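Local coordinates for quinoline 2-oxidoreductase large subunit (Pseudomonas putida, PDB 1T3Q), which probably hydroxylates quinoline at carbon 2 as the molybdenum-bearing subunit of a xanthine dehydrogenase family enzyme that also carries iron-sulfur clusters, at residues 206-210 with 268-273; 202-207 with 219-223. The contacts are given in a common frame with arbitrary orientation. Residues are numbered along the deposited sequence.

Contact 1 of 2, residues 206-210 with 268-273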
ATOM      1  N   ALA B 206     -10.263  12.510   0.236  1.00 16.50           N
ATOM      2  CA  ALA B 206      -8.863  12.394  -0.117  1.00 15.98           C
ATOM      3  C   ALA B 206      -8.040  12.188   1.148  1.00 17.59           C
ATOM      4  O   ALA B 206      -8.431  12.622   2.232  1.00 17.78           O
ATOM      5  CB  ALA B 206      -8.400  13.648  -0.859  1.00 14.70           C
ATOM      6  N   VAL B 207      -6.907  11.508   1.003  1.00 16.89           N
ATOM      7  CA  VAL B 207      -6.009  11.241   2.116  1.00 18.23           C
ATOM      8  C   VAL B 207      -4.596  11.486   1.611  1.00 18.70           C
ATOM      9  O   VAL B 207      -4.190  10.925   0.593  1.00 18.35           O
ATOM     10  CB  VAL B 207      -6.110   9.769   2.602  1.00 19.72           C
ATOM     11  CG1 VAL B 207      -5.173   9.541   3.779  1.00 21.91           C
ATOM     12  CG2 VAL B 207      -7.541   9.450   3.003  1.00 17.47           C
ATOM     13  N   ALA B 208      -3.854  12.336   2.313  1.00 17.14           N
ATOM     14  CA  ALA B 208      -2.487  12.640   1.918  1.00 18.63           C
ATOM     15  C   ALA B 208      -1.490  12.086   2.926  1.00 19.20           C
ATOM     16  O   ALA B 208      -1.741  12.080   4.128  1.00 18.26           O
ATOM     17  CB  ALA B 208      -2.305  14.155   1.784  1.00 18.90           C
ATOM     18  N   GLN B 209      -0.361  11.614   2.422  1.00 19.79           N
ATOM     19  CA  GLN B 209       0.686  11.089   3.273  1.00 20.15           C
ATOM     20  C   GLN B 209       2.008  11.666   2.797  1.00 20.88           C
ATOM     21  O   GLN B 209       2.519  11.290   1.736  1.00 19.21           O
ATOM     22  CB  GLN B 209       0.738   9.561   3.207  1.00 22.90           C
ATOM     23  CG  GLN B 209       1.787   8.948   4.132  1.00 24.60           C
ATOM     24  CD  GLN B 209       1.777   7.431   4.097  1.00 28.62           C
ATOM     25  OE1 GLN B 209       1.646   6.775   5.132  1.00 30.56           O
ATOM     26  NE2 GLN B 209       1.914   6.868   2.904  1.00 28.55           N
ATOM     27  N   TYR B 210       2.544  12.601   3.574  1.00 19.04           N
ATOM     28  CA  TYR B 210       3.817  13.217   3.239  1.00 18.62           C
ATOM     29  C   TYR B 210       4.887  12.610   4.127  1.00 18.86           C
ATOM     30  O   TYR B 210       4.714  12.518   5.342  1.00 19.76           O
ATOM     31  CB  TYR B 210       3.771  14.727   3.467  1.00 19.74           C
ATOM     32  CG  TYR B 210       5.037  15.404   3.017  1.00 20.55           C
ATOM     33  CD1 TYR B 210       5.230  15.733   1.680  1.00 22.22           C
ATOM     34  CD2 TYR B 210       6.069  15.664   3.919  1.00 22.91           C
ATOM     35  CE1 TYR B 210       6.425  16.305   1.243  1.00 24.92           C
ATOM     36  CE2 TYR B 210       7.268  16.234   3.496  1.00 24.85           C
ATOM     37  CZ  TYR B 210       7.438  16.552   2.154  1.00 26.53           C
ATOM     38  OH  TYR B 210       8.623  17.104   1.722  1.00 29.01           O
ATOM     39  N   VAL B 268      -5.214  18.768   2.220  1.00 17.41           N
ATOM     40  CA  VAL B 268      -4.696  17.598   2.921  1.00 16.33           C
ATOM     41  C   VAL B 268      -3.205  17.405   2.677  1.00 16.92           C
ATOM     42  O   VAL B 268      -2.484  16.959   3.567  1.00 16.64           O
ATOM     43  CB  VAL B 268      -5.466  16.300   2.560  1.00 18.38           C
ATOM     44  CG1 VAL B 268      -6.883  16.386   3.112  1.00 16.61           C
ATOM     45  CG2 VAL B 268      -5.490  16.093   1.051  1.00 17.15           C
ATOM     46  N   CYS B 269      -2.734  17.756   1.483  1.00 17.12           N
ATOM     47  CA  CYS B 269      -1.311  17.623   1.182  1.00 18.31           C
ATOM     48  C   CYS B 269      -0.522  18.600   2.041  1.00 17.39           C
ATOM     49  O   CYS B 269       0.508  18.246   2.618  1.00 18.05           O
ATOM     50  CB  CYS B 269      -1.040  17.910  -0.296  1.00 18.35           C
ATOM     51  SG  CYS B 269      -1.764  16.690  -1.418  1.00 19.84           S
ATOM     52  N   LEU B 270      -1.012  19.834   2.121  1.00 18.24           N
ATOM     53  CA  LEU B 270      -0.351  20.860   2.915  1.00 17.32           C
ATOM     54  C   LEU B 270      -0.366  20.477   4.390  1.00 17.45           C
ATOM     55  O   LEU B 270       0.628  20.632   5.090  1.00 17.74           O
ATOM     56  CB  LEU B 270      -1.051  22.209   2.720  1.00 17.26           C
ATOM     57  CG  LEU B 270      -0.937  22.838   1.327  1.00 18.24           C
ATOM     58  CD1 LEU B 270      -1.760  24.109   1.270  1.00 17.41           C
ATOM     59  CD2 LEU B 270       0.524  23.135   1.013  1.00 19.27           C
ATOM     60  N   LEU B 271      -1.500  19.964   4.850  1.00 16.94           N
ATOM     61  CA  LEU B 271      -1.650  19.566   6.243  1.00 16.31           C
ATOM     62  C   LEU B 271      -0.765  18.383   6.611  1.00 16.67           C
ATOM     63  O   LEU B 271      -0.134  18.378   7.671  1.00 16.78           O
ATOM     64  CB  LEU B 271      -3.118  19.243   6.535  1.00 15.42           C
ATOM     65  CG  LEU B 271      -4.060  20.452   6.542  1.00 17.86           C
ATOM     66  CD1 LEU B 271      -5.511  19.991   6.484  1.00 18.69           C
ATOM     67  CD2 LEU B 271      -3.800  21.289   7.800  1.00 17.52           C
ATOM     68  N   SER B 272      -0.714  17.377   5.743  1.00 15.45           N
ATOM     69  CA  SER B 272       0.112  16.217   6.027  1.00 15.05           C
ATOM     70  C   SER B 272       1.583  16.609   6.050  1.00 15.73           C
ATOM     71  O   SER B 272       2.349  16.113   6.873  1.00 16.17           O
ATOM     72  CB  SER B 272      -0.106  15.117   4.988  1.00 14.64           C
ATOM     73  OG  SER B 272       0.743  14.018   5.269  1.00 15.97           O
ATOM     74  N   ARG B 273       1.986  17.498   5.146  1.00 17.26           N
ATOM     75  CA  ARG B 273       3.383  17.919   5.128  1.00 17.88           C
ATOM     76  C   ARG B 273       3.689  18.666   6.425  1.00 17.77           C
ATOM     77  O   ARG B 273       4.731  18.465   7.031  1.00 19.55           O
ATOM     78  CB  ARG B 273       3.666  18.829   3.930  1.00 17.91           C
ATOM     79  CG  ARG B 273       5.135  19.248   3.821  1.00 19.63           C
ATOM     80  CD  ARG B 273       5.411  20.064   2.562  1.00 20.24           C
ATOM     81  NE  ARG B 273       4.633  21.299   2.542  1.00 21.60           N
ATOM     82  CZ  ARG B 273       4.716  22.224   1.591  1.00 22.57           C
ATOM     83  NH1 ARG B 273       3.966  23.317   1.662  1.00 20.68           N
ATOM     84  NH2 ARG B 273       5.554  22.060   0.574  1.00 23.36           N
TER
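Apolar packing joins the N-terminal part of segment 206-210 to the helix in this helix-on-sheet contact, in which helix 263-275 packs on strand 205-211. Alternate residues Ala206, Ala208 and Tyr210 direct their CA-to-CB bonds toward the helix, while Val207 and Gln209 direct theirs away. Ala208 makes the closest of the apolar side-chain contacts: its CB lies 3.8 Å from Val268 CG2 and 4.1 Å from Cys269 SG, and also 3.3 Å from the backbone O of Val268. Ala206 CB adds a looser touch, 4.3 Å from Val268 CG2. The small alanines let the short segment axes approach to 6.9 Å, with an angle of 36° between their N-to-C directions.

Aromatic packing takes over at Tyr210, whose ring is covered on one face by the aliphatic part of Arg273. Arg273 CG sits 3.7 Å from the centroid of the Tyr210 ring and 11° off its normal, a CH-pi contact. The end of the arginine leads away, so the CG methylene, rather than the guanidinium, covers the ring.

One hydrogen bond joins the two segments: Tyr210 N donates to Ser272 OG over 2.9 Å. Leu270, pointing away from the strand, packs on Trp75 of strand 71-76; Leu271, pointing sideways, touches Trp75 and Val279.

The Ser272 hydroxyl, while accepting from Tyr210 N, also hydrogen-bonds the backbone O of Arg277, so beyond the close apolar contact at Ala208 one buried polar side chain links strand 205-211 to the turn leading into its sheet neighbour, strand 279-282.

Contact 2 of 2, residues 202-207 with 219-223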
ATOM      1  N   GLU B 202     -21.275   8.285  -3.073  1.00 14.13           N
ATOM      2  CA  GLU B 202     -20.059   8.444  -2.277  1.00 14.92           C
ATOM      3  C   GLU B 202     -19.655   9.909  -2.434  1.00 14.48           C
ATOM      4  O   GLU B 202     -19.513  10.396  -3.555  1.00 13.61           O
ATOM      5  CB  GLU B 202     -18.915   7.577  -2.799  1.00 14.74           C
ATOM      6  CG  GLU B 202     -17.590   7.880  -2.104  1.00 16.05           C
ATOM      7  CD  GLU B 202     -16.386   7.408  -2.892  1.00 15.73           C
ATOM      8  OE1 GLU B 202     -16.290   7.741  -4.093  1.00 14.96           O
ATOM      9  OE2 GLU B 202     -15.530   6.714  -2.313  1.00 17.29           O
ATOM     10  N   THR B 203     -19.474  10.612  -1.323  1.00 15.72           N
ATOM     11  CA  THR B 203     -19.088  12.017  -1.391  1.00 15.81           C
ATOM     12  C   THR B 203     -17.606  12.117  -1.742  1.00 15.89           C
ATOM     13  O   THR B 203     -16.936  11.103  -1.945  1.00 16.06           O
ATOM     14  CB  THR B 203     -19.319  12.718  -0.041  1.00 17.45           C
ATOM     15  OG1 THR B 203     -18.577  12.037   0.977  1.00 17.96           O
ATOM     16  CG2 THR B 203     -20.801  12.716   0.316  1.00 18.85           C
ATOM     17  N   ARG B 204     -17.087  13.338  -1.798  1.00 15.90           N
ATOM     18  CA  ARG B 204     -15.678  13.524  -2.117  1.00 17.11           C
ATOM     19  C   ARG B 204     -14.801  13.180  -0.925  1.00 17.03           C
ATOM     20  O   ARG B 204     -15.235  13.238   0.228  1.00 17.84           O
ATOM     21  CB  ARG B 204     -15.408  14.968  -2.543  1.00 16.45           C
ATOM     22  CG  ARG B 204     -16.191  15.410  -3.773  1.00 19.15           C
ATOM     23  CD  ARG B 204     -15.997  16.901  -4.003  1.00 19.29           C
ATOM     24  NE  ARG B 204     -16.374  17.677  -2.827  1.00 18.21           N
ATOM     25  CZ  ARG B 204     -16.073  18.960  -2.656  1.00 22.57           C
ATOM     26  NH1 ARG B 204     -16.454  19.593  -1.551  1.00 23.25           N
ATOM     27  NH2 ARG B 204     -15.385  19.611  -3.585  1.00 21.12           N
ATOM     28  N   GLY B 205     -13.557  12.824  -1.212  1.00 17.44           N
ATOM     29  CA  GLY B 205     -12.637  12.479  -0.152  1.00 17.96           C
ATOM     30  C   GLY B 205     -11.222  12.351  -0.665  1.00 17.46           C
ATOM     31  O   GLY B 205     -10.998  12.126  -1.851  1.00 17.40           O
ATOM     32  N   ALA B 206     -10.263  12.510   0.236  1.00 16.50           N
ATOM     33  CA  ALA B 206      -8.863  12.394  -0.117  1.00 15.98           C
ATOM     34  C   ALA B 206      -8.040  12.188   1.148  1.00 17.59           C
ATOM     35  O   ALA B 206      -8.431  12.622   2.232  1.00 17.78           O
ATOM     36  CB  ALA B 206      -8.400  13.648  -0.859  1.00 14.70           C
ATOM     37  N   VAL B 207      -6.907  11.508   1.003  1.00 16.89           N
ATOM     38  CA  VAL B 207      -6.009  11.241   2.116  1.00 18.23           C
ATOM     39  C   VAL B 207      -4.596  11.486   1.611  1.00 18.70           C
ATOM     40  O   VAL B 207      -4.190  10.925   0.593  1.00 18.35           O
ATOM     41  CB  VAL B 207      -6.110   9.769   2.602  1.00 19.72           C
ATOM     42  CG1 VAL B 207      -5.173   9.541   3.779  1.00 21.91           C
ATOM     43  CG2 VAL B 207      -7.541   9.450   3.003  1.00 17.47           C
ATOM     44  N   LEU B 219      -0.929  11.083  -2.547  1.00 13.83           N
ATOM     45  CA  LEU B 219      -2.264  11.616  -2.355  1.00 15.22           C
ATOM     46  C   LEU B 219      -3.288  10.646  -2.914  1.00 15.33           C
ATOM     47  O   LEU B 219      -3.342  10.422  -4.128  1.00 16.45           O
ATOM     48  CB  LEU B 219      -2.428  12.963  -3.065  1.00 12.51           C
ATOM     49  CG  LEU B 219      -3.862  13.515  -3.088  1.00 13.04           C
ATOM     50  CD1 LEU B 219      -4.343  13.791  -1.667  1.00 14.44           C
ATOM     51  CD2 LEU B 219      -3.904  14.797  -3.916  1.00 16.26           C
ATOM     52  N   TRP B 220      -4.076  10.055  -2.024  1.00 15.41           N
ATOM     53  CA  TRP B 220      -5.149   9.152  -2.425  1.00 15.47           C
ATOM     54  C   TRP B 220      -6.346  10.073  -2.591  1.00 15.67           C
ATOM     55  O   TRP B 220      -6.646  10.858  -1.700  1.00 16.16           O
ATOM     56  CB  TRP B 220      -5.472   8.150  -1.318  1.00 16.44           C
ATOM     57  CG  TRP B 220      -4.522   7.012  -1.189  1.00 17.51           C
ATOM     58  CD1 TRP B 220      -4.645   5.771  -1.753  1.00 17.00           C
ATOM     59  CD2 TRP B 220      -3.334   6.980  -0.396  1.00 19.80           C
ATOM     60  NE1 TRP B 220      -3.605   4.968  -1.349  1.00 20.42           N
ATOM     61  CE2 TRP B 220      -2.787   5.685  -0.516  1.00 18.27           C
ATOM     62  CE3 TRP B 220      -2.679   7.922   0.408  1.00 20.90           C
ATOM     63  CZ2 TRP B 220      -1.612   5.303   0.143  1.00 23.17           C
ATOM     64  CZ3 TRP B 220      -1.509   7.544   1.065  1.00 24.44           C
ATOM     65  CH2 TRP B 220      -0.988   6.243   0.927  1.00 23.87           C
ATOM     66  N   THR B 221      -7.014  10.015  -3.734  1.00 13.44           N
ATOM     67  CA  THR B 221      -8.178  10.865  -3.922  1.00 15.16           C
ATOM     68  C   THR B 221      -9.183  10.254  -4.882  1.00 15.61           C
ATOM     69  O   THR B 221      -8.804   9.628  -5.869  1.00 16.87           O
ATOM     70  CB  THR B 221      -7.778  12.281  -4.425  1.00 15.33           C
ATOM     71  OG1 THR B 221      -8.964  13.020  -4.736  1.00 17.67           O
ATOM     72  CG2 THR B 221      -6.889  12.206  -5.659  1.00 15.52           C
ATOM     73  N   ALA B 222     -10.464  10.420  -4.566  1.00 16.53           N
ATOM     74  CA  ALA B 222     -11.540   9.905  -5.406  1.00 17.27           C
ATOM     75  C   ALA B 222     -11.694  10.888  -6.564  1.00 15.72           C
ATOM     76  O   ALA B 222     -12.577  11.746  -6.556  1.00 15.11           O
ATOM     77  CB  ALA B 222     -12.832   9.820  -4.610  1.00 17.40           C
ATOM     78  N   THR B 223     -10.823  10.756  -7.554  1.00 15.48           N
ATOM     79  CA  THR B 223     -10.841  11.656  -8.698  1.00 15.06           C
ATOM     80  C   THR B 223     -10.968  10.935 -10.031  1.00 15.45           C
ATOM     81  O   THR B 223     -10.639   9.749 -10.153  1.00 15.17           O
ATOM     82  CB  THR B 223      -9.553  12.512  -8.727  1.00 13.66           C
ATOM     83  OG1 THR B 223      -9.600  13.414  -9.838  1.00 16.08           O
ATOM     84  CG2 THR B 223      -8.321  11.615  -8.875  1.00 15.02           C
TER
HETATM   85  O   HOH W   1     -11.256  14.118  -3.901  1.00 24.24           O
HETATM   86  O   HOH W   2     -13.477  13.199  -4.283  1.00 34.18           O
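A beta hairpin formed by strands 205-211 and 216-221 is seen here at its open end, where the two strands part into loops. Val207 and Trp220 form an antiparallel hydrogen-bonded pair: Val207 N donates to Trp220 O and Trp220 N to Val207 O, both over 2.8 Å. Ala206 and Thr221 follow as a non-hydrogen-bonded pair with CA atoms 4.2 Å apart, and Ala206 CA comes within 3.1 Å of Trp220 O in a CA-H...O contact. One step further, Ala222 N donates a hydrogen bond to Gly205 O over 3.3 Å.

The hairpin lies within a mixed sheet, flanked by strand 279-282 beside 205-211 and strand 244-247 beside 216-221. Its two faces differ: Ala206 and Thr221 share one, with Ala206 CB 4.1 Å from Leu219 CD1. Val207 and Trp220 share the other, with Val207 CB 4.3 Å from Trp220 CB.

Beside this last direct bond, water 1 bridges Gly205 O (2.9 Å) and Thr221 OG1 (2.7 Å), and Thr221 OG1 also hydrogen-bonds Glu265. Water 2 accepts from Gly205 N at 3.1 Å and donates to Ala222 O at 2.8 Å. Strand 216-221 ends in an inverse gamma turn centred on Ala222. Glu202 OE1 lies 4.1 Å from Ala222 CB, hydrogen-bonds Gly252 N and forms a salt bridge with Lys258; the Glu202 side chain also packs on Phe109 of the small subunit.

Strand 205-211 serves both contacts, which share Ala206 and Val207 and have centres about 12 Å apart. Contact 2 pairs the strand edge with its hairpin partner; contact 1 covers a face of the same sheet with helix 263-275. Leu219 joins the two: its CD1 lies 3.7 Å from Val268 CG2 and 4.0 Å from Ala208 CB, and its CD2 is 3.8 Å from Cys269 SG. On the other face, Gln209 NE2 packs 3.6 Å from Trp220 CH2. The centre of contact 2 is about 17 Å from the centre of the chain, that of contact 1 about 27 Å, and the Glu202 side chain lies about 8 Å from a bound Fe2/S2 cluster. Gln224, just after 219-223, belongs to the molybdenum pocket.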